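Local coordinates for uncharacterized protein (Bombyx mori, PDB 5AZ0) that probably catalyses the NAD(P)H-dependent reduction of aldehydes and ketones to alcohols, as a silkworm member of the aldo-keto reductase family, at residues F9-G23 and L264-T278. Sequence-based numbering, arbitrary orientation.
With ACT (acetate ion), chain K.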
loop_
_atom_site.group_PDB
_atom_site.type_symbol
_atom_site.label_atom_id
_atom_site.label_comp_id
_atom_site.label_asym_id
_atom_site.label_seq_id
_atom_site.Cartn_x
_atom_site.Cartn_y
_atom_site.Cartn_z
ATOM N N PHE A 9 -11.213 -9.406 1.473
ATOM C CA PHE A 9 -10.504 -10.599 0.930
ATOM C C PHE A 9 -9.921 -11.406 2.053
ATOM O O PHE A 9 -9.773 -10.904 3.157
ATOM C CB PHE A 9 -9.448 -10.172 -0.056
ATOM C CG PHE A 9 -9.986 -9.376 -1.262
ATOM C CD1 PHE A 9 -11.183 -9.688 -1.867
ATOM C CD2 PHE A 9 -9.223 -8.419 -1.856
ATOM C CE1 PHE A 9 -11.617 -8.991 -2.989
ATOM C CE2 PHE A 9 -9.643 -7.706 -2.948
ATOM C CZ PHE A 9 -10.824 -8.010 -3.536
ATOM N N LYS A 10 -9.699 -12.686 1.814
ATOM C CA LYS A 10 -9.168 -13.593 2.795
ATOM C C LYS A 10 -7.652 -13.723 2.573
ATOM O O LYS A 10 -7.189 -13.954 1.475
ATOM C CB LYS A 10 -9.841 -14.955 2.651
ATOM C CG LYS A 10 -11.387 -14.988 2.537
ATOM C CD LYS A 10 -12.008 -14.258 3.688
ATOM C CE LYS A 10 -13.430 -14.759 4.060
ATOM N NZ LYS A 10 -13.535 -14.687 5.585
ATOM N N LEU A 11 -6.882 -13.629 3.617
ATOM C CA LEU A 11 -5.432 -13.843 3.544
ATOM C C LEU A 11 -5.072 -15.294 3.777
ATOM O O LEU A 11 -5.847 -16.066 4.323
ATOM C CB LEU A 11 -4.728 -12.999 4.611
ATOM C CG LEU A 11 -4.892 -11.481 4.475
ATOM C CD1 LEU A 11 -4.310 -10.858 5.744
ATOM C CD2 LEU A 11 -4.278 -10.976 3.193
ATOM N N ASN A 12 -3.854 -15.643 3.396
ATOM C CA ASN A 12 -3.340 -17.028 3.552
ATOM C C ASN A 12 -2.978 -17.428 4.931
ATOM O O ASN A 12 -2.480 -18.547 5.174
ATOM C CB ASN A 12 -2.147 -17.237 2.615
ATOM C CG ASN A 12 -0.957 -16.346 2.944
ATOM O OD1 ASN A 12 -0.984 -15.547 3.918
ATOM N ND2 ASN A 12 0.045 -16.390 2.076
ATOM N N ASN A 13 -3.291 -16.564 5.898
ATOM C CA ASN A 13 -3.184 -16.919 7.293
ATOM C C ASN A 13 -4.506 -16.994 8.077
ATOM O O ASN A 13 -4.484 -17.033 9.319
ATOM C CB ASN A 13 -2.298 -15.877 7.986
ATOM C CG ASN A 13 -3.056 -14.581 8.276
ATOM O OD1 ASN A 13 -4.053 -14.255 7.649
ATOM N ND2 ASN A 13 -2.568 -13.836 9.241
ATOM N N GLY A 14 -5.639 -16.976 7.400
ATOM C CA GLY A 14 -6.922 -17.055 8.117
ATOM C C GLY A 14 -7.655 -15.720 8.356
ATOM O O GLY A 14 -8.838 -15.720 8.756
ATOM N N ASP A 15 -6.978 -14.597 8.146
ATOM C CA ASP A 15 -7.535 -13.302 8.502
ATOM C C ASP A 15 -8.094 -12.659 7.260
ATOM O O ASP A 15 -7.693 -12.936 6.184
ATOM C CB ASP A 15 -6.495 -12.359 9.107
ATOM C CG ASP A 15 -6.004 -12.794 10.468
ATOM O OD1 ASP A 15 -6.684 -13.608 11.105
ATOM O OD2 ASP A 15 -4.863 -12.432 10.836
ATOM N N GLU A 16 -8.972 -11.727 7.475
ATOM C CA GLU A 16 -9.543 -10.868 6.417
ATOM C C GLU A 16 -8.847 -9.564 6.278
ATOM O O GLU A 16 -8.436 -8.994 7.276
ATOM C CB GLU A 16 -10.995 -10.464 6.858
ATOM C CG GLU A 16 -11.865 -11.665 6.844
ATOM C CD GLU A 16 -13.342 -11.349 6.937
ATOM O OE1 GLU A 16 -13.750 -10.503 7.755
ATOM O OE2 GLU A 16 -14.023 -12.010 6.202
ATOM N N ILE A 17 -8.821 -9.045 5.070
ATOM C CA ILE A 17 -8.337 -7.749 4.808
ATOM C C ILE A 17 -9.373 -6.975 3.975
ATOM O O ILE A 17 -9.784 -7.461 2.956
ATOM C CB ILE A 17 -6.995 -7.784 4.109
ATOM C CG1 ILE A 17 -6.426 -6.344 4.041
ATOM C CG2 ILE A 17 -7.040 -8.414 2.720
ATOM C CD1 ILE A 17 -4.939 -6.316 3.670
ATOM N N PRO A 18 -9.789 -5.785 4.423
ATOM C CA PRO A 18 -10.777 -5.022 3.634
ATOM C C PRO A 18 -10.185 -4.595 2.315
ATOM O O PRO A 18 -9.006 -4.114 2.264
ATOM C CB PRO A 18 -11.081 -3.785 4.528
ATOM C CG PRO A 18 -10.800 -4.257 5.938
ATOM C CD PRO A 18 -9.598 -5.195 5.778
ATOM N N ALA A 19 -11.010 -4.707 1.277
ATOM C CA ALA A 19 -10.587 -4.505 -0.128
ATOM C C ALA A 19 -10.214 -3.112 -0.497
ATOM O O ALA A 19 -9.631 -2.865 -1.570
ATOM C CB ALA A 19 -11.656 -4.949 -1.025
ATOM N N LEU A 20 -10.521 -2.170 0.396
ATOM C CA LEU A 20 -10.098 -0.799 0.243
ATOM C C LEU A 20 -9.504 -0.338 1.551
ATOM O O LEU A 20 -9.972 -0.724 2.613
ATOM C CB LEU A 20 -11.300 0.007 -0.110
ATOM C CG LEU A 20 -11.181 1.467 -0.492
ATOM C CD1 LEU A 20 -10.685 1.521 -1.916
ATOM C CD2 LEU A 20 -12.611 2.062 -0.399
ATOM N N GLY A 21 -8.406 0.398 1.461
ATOM C CA GLY A 21 -7.707 0.954 2.615
ATOM C C GLY A 21 -7.437 2.448 2.463
ATOM O O GLY A 21 -7.306 2.953 1.333
ATOM N N TYR A 22 -7.354 3.140 3.609
ATOM C CA TYR A 22 -7.114 4.558 3.674
ATOM C C TYR A 22 -5.609 4.822 3.707
ATOM O O TYR A 22 -4.934 4.515 4.675
ATOM C CB TYR A 22 -7.869 5.166 4.923
ATOM C CG TYR A 22 -7.760 6.656 5.060
ATOM C CD1 TYR A 22 -6.652 7.250 5.659
ATOM C CD2 TYR A 22 -8.764 7.482 4.581
ATOM C CE1 TYR A 22 -6.560 8.644 5.773
ATOM C CE2 TYR A 22 -8.668 8.867 4.685
ATOM C CZ TYR A 22 -7.602 9.432 5.296
ATOM O OH TYR A 22 -7.538 10.798 5.305
ATOM N N GLY A 23 -5.077 5.403 2.646
ATOM C CA GLY A 23 -3.681 5.742 2.559
ATOM C C GLY A 23 -3.260 6.952 3.408
ATOM O O GLY A 23 -4.030 7.890 3.591
ATOM N N LEU A 264 -11.045 2.167 -9.608
ATOM C CA LEU A 264 -11.003 1.335 -8.389
ATOM C C LEU A 264 -11.794 0.070 -8.503
ATOM O O LEU A 264 -11.407 -0.997 -7.972
ATOM C CB LEU A 264 -11.425 2.093 -7.110
ATOM C CG LEU A 264 -10.523 3.254 -6.762
ATOM C CD1 LEU A 264 -10.920 3.876 -5.385
ATOM C CD2 LEU A 264 -9.053 2.902 -6.794
ATOM N N GLY A 265 -12.944 0.160 -9.141
ATOM C CA GLY A 265 -13.745 -1.022 -9.301
ATOM C C GLY A 265 -13.117 -2.095 -10.190
ATOM O O GLY A 265 -13.308 -3.287 -9.971
ATOM N N TYR A 266 -12.361 -1.653 -11.175
ATOM C CA TYR A 266 -11.612 -2.534 -12.068
ATOM C C TYR A 266 -10.562 -3.352 -11.235
ATOM O O TYR A 266 -10.552 -4.622 -11.241
ATOM C CB TYR A 266 -10.967 -1.671 -13.139
ATOM C CG TYR A 266 -10.080 -2.477 -14.047
ATOM C CD1 TYR A 266 -10.613 -3.503 -14.865
ATOM C CD2 TYR A 266 -8.704 -2.269 -14.063
ATOM C CE1 TYR A 266 -9.798 -4.270 -15.682
ATOM C CE2 TYR A 266 -7.863 -3.013 -14.920
ATOM C CZ TYR A 266 -8.420 -4.007 -15.742
ATOM O OH TYR A 266 -7.590 -4.741 -16.573
ATOM N N LEU A 267 -9.795 -2.622 -10.413
ATOM C CA LEU A 267 -8.793 -3.262 -9.501
ATOM C C LEU A 267 -9.481 -4.214 -8.590
ATOM O O LEU A 267 -9.017 -5.381 -8.392
ATOM C CB LEU A 267 -7.944 -2.245 -8.702
ATOM C CG LEU A 267 -7.069 -1.371 -9.601
ATOM C CD1 LEU A 267 -6.414 -0.228 -8.865
ATOM C CD2 LEU A 267 -5.970 -2.178 -10.303
ATOM N N TYR A 268 -10.635 -3.791 -8.068
ATOM C CA TYR A 268 -11.363 -4.654 -7.155
ATOM C C TYR A 268 -11.744 -5.914 -7.855
ATOM O O TYR A 268 -11.692 -7.006 -7.287
ATOM C CB TYR A 268 -12.617 -3.946 -6.638
ATOM C CG TYR A 268 -13.559 -4.852 -5.958
ATOM C CD1 TYR A 268 -13.229 -5.441 -4.783
ATOM C CD2 TYR A 268 -14.797 -5.148 -6.513
ATOM C CE1 TYR A 268 -14.086 -6.314 -4.135
ATOM C CE2 TYR A 268 -15.689 -6.025 -5.863
ATOM C CZ TYR A 268 -15.324 -6.620 -4.661
ATOM O OH TYR A 268 -16.186 -7.544 -4.003
ATOM N N GLN A 269 -12.201 -5.743 -9.094
ATOM C CA GLN A 269 -12.628 -6.851 -9.909
ATOM C C GLN A 269 -11.455 -7.768 -10.360
ATOM O O GLN A 269 -11.695 -8.912 -10.596
ATOM C CB GLN A 269 -13.371 -6.344 -11.158
ATOM C CG GLN A 269 -14.224 -7.448 -11.804
ATOM C CD GLN A 269 -15.250 -6.917 -12.823
ATOM O OE1 GLN A 269 -16.038 -6.013 -12.527
ATOM N NE2 GLN A 269 -15.221 -7.482 -14.019
ATOM N N ARG A 270 -10.222 -7.252 -10.433
ATOM C CA ARG A 270 -9.019 -8.099 -10.508
ATOM C C ARG A 270 -8.670 -8.829 -9.207
ATOM O O ARG A 270 -7.702 -9.610 -9.185
ATOM C CB ARG A 270 -7.812 -7.312 -10.987
ATOM C CG ARG A 270 -8.012 -6.549 -12.288
ATOM C CD ARG A 270 -6.685 -5.947 -12.797
ATOM N NE ARG A 270 -5.606 -6.952 -12.885
ATOM C CZ ARG A 270 -4.314 -6.644 -12.911
ATOM N NH1 ARG A 270 -3.911 -5.380 -12.862
ATOM N NH2 ARG A 270 -3.411 -7.604 -12.923
ATOM N N GLY A 271 -9.454 -8.643 -8.137
ATOM C CA GLY A 271 -9.115 -9.215 -6.824
ATOM C C GLY A 271 -7.955 -8.501 -6.110
ATOM O O GLY A 271 -7.280 -9.083 -5.271
ATOM N N ILE A 272 -7.755 -7.236 -6.429
ATOM C CA ILE A 272 -6.677 -6.440 -5.893
ATOM C C ILE A 272 -7.253 -5.417 -4.890
ATOM O O ILE A 272 -8.244 -4.763 -5.202
ATOM C CB ILE A 272 -5.964 -5.696 -7.046
ATOM C CG1 ILE A 272 -5.289 -6.748 -7.930
ATOM C CG2 ILE A 272 -4.929 -4.746 -6.504
ATOM C CD1 ILE A 272 -4.608 -6.216 -9.198
ATOM N N VAL A 273 -6.596 -5.316 -3.705
ATOM C CA VAL A 273 -6.913 -4.382 -2.657
ATOM C C VAL A 273 -6.328 -3.059 -3.117
ATOM O O VAL A 273 -5.227 -3.049 -3.588
ATOM C CB VAL A 273 -6.260 -4.807 -1.298
ATOM C CG1 VAL A 273 -6.451 -3.723 -0.248
ATOM C CG2 VAL A 273 -6.748 -6.197 -0.819
ATOM N N SER A 274 -7.074 -1.954 -3.013
ATOM C CA SER A 274 -6.579 -0.600 -3.321
ATOM C C SER A 274 -6.386 0.254 -2.073
ATOM O O SER A 274 -7.233 0.220 -1.174
ATOM C CB SER A 274 -7.571 0.132 -4.189
ATOM O OG SER A 274 -7.430 -0.397 -5.505
ATOM N N ILE A 275 -5.331 1.060 -2.094
ATOM C CA ILE A 275 -4.988 2.046 -1.088
ATOM C C ILE A 275 -4.866 3.424 -1.750
ATOM O O ILE A 275 -3.778 4.006 -1.870
ATOM C CB ILE A 275 -3.614 1.813 -0.402
ATOM C CG1 ILE A 275 -3.403 0.385 0.069
ATOM C CG2 ILE A 275 -3.450 2.777 0.792
ATOM C CD1 ILE A 275 -4.433 -0.172 0.979
ATOM N N PRO A 276 -5.995 3.985 -2.162
ATOM C CA PRO A 276 -5.945 5.388 -2.556
ATOM C C PRO A 276 -5.581 6.329 -1.396
ATOM O O PRO A 276 -5.873 6.015 -0.250
ATOM C CB PRO A 276 -7.352 5.678 -2.987
ATOM C CG PRO A 276 -8.171 4.744 -2.161
ATOM C CD PRO A 276 -7.370 3.469 -2.078
ATOM N N LYS A 277 -4.903 7.425 -1.730
ATOM C CA LYS A 277 -4.617 8.463 -0.786
ATOM C C LYS A 277 -5.388 9.724 -1.167
ATOM O O LYS A 277 -5.254 10.219 -2.289
ATOM C CB LYS A 277 -3.138 8.774 -0.701
ATOM C CG LYS A 277 -2.900 9.742 0.479
ATOM C CD LYS A 277 -1.961 10.861 0.141
ATOM C CE LYS A 277 -2.594 11.912 -0.679
ATOM N NZ LYS A 277 -1.521 12.464 -1.540
ATOM N N THR A 278 -6.177 10.241 -0.227
ATOM C CA THR A 278 -6.836 11.555 -0.386
ATOM C C THR A 278 -7.013 12.181 0.986
ATOM O O THR A 278 -7.070 11.481 1.965
ATOM C CB THR A 278 -8.201 11.400 -1.081
ATOM O OG1 THR A 278 -8.799 12.687 -1.284
ATOM C CG2 THR A 278 -9.157 10.499 -0.284
HETATM C C ACT K . -6.682 14.807 -2.262
HETATM O O ACT K . -7.279 14.263 -3.226
HETATM O OXT ACT K . -7.340 15.459 -1.465
HETATM C CH3 ACT K . -5.207 14.667 -1.982
HETATM O O HOH W 1 -10.351 -3.303 -4.307
HETATM O O HOH W 2 -5.731 9.012 2.279
#
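V273 and F9 meet where the (beta/alpha)8 barrel of this aldo-keto reductase closes: strand 273-274, the last of the barrel, lies beside the chain running into the first, 22-23, while hairpin 8-10/16-18 caps the bottom, as in other members of the family. Three backbone bonds sew the seam: S274 N to A19 O (3.1 Å), G21 N to S274 O (2.9 Å, the N-H meeting the oxygen nearly end-on to the S274 carbonyl) and G23 N to P276 O. Packing is tight along it. I275 CG2 sits 3.5 Å from G23 CA, and a beta carbon on G21 or G23 would run into I275 CD1 or P276 O. V273, with CG1 anti to its backbone N (chi1 173°), sets that methyl against the carbonyl oxygens of P18 and A19 and leaves CG2 for the F9 ring, 3.5 Å from its CD2. That ring brings its edge to V273, takes A19 CB over one face, toward the rim, and lies rim to rim with Y268, F9 CZ being 3.7 Å from Y268 CE1 and the planes only 8° apart. An alanine in place of F9 would probably open a gap beneath the barrel, leaving V273 CG2 and A19 CB without the ring they touch and the Y268 ring without this rim contact. The loose end is at G271 and K277, where the cover is thin: K277 CG lies 3.8 Å from G23 O while the rest of the lysine leads away. Water also enters the seam, one molecule donating to both A19 O and I272 O, the latter at 2.7 Å.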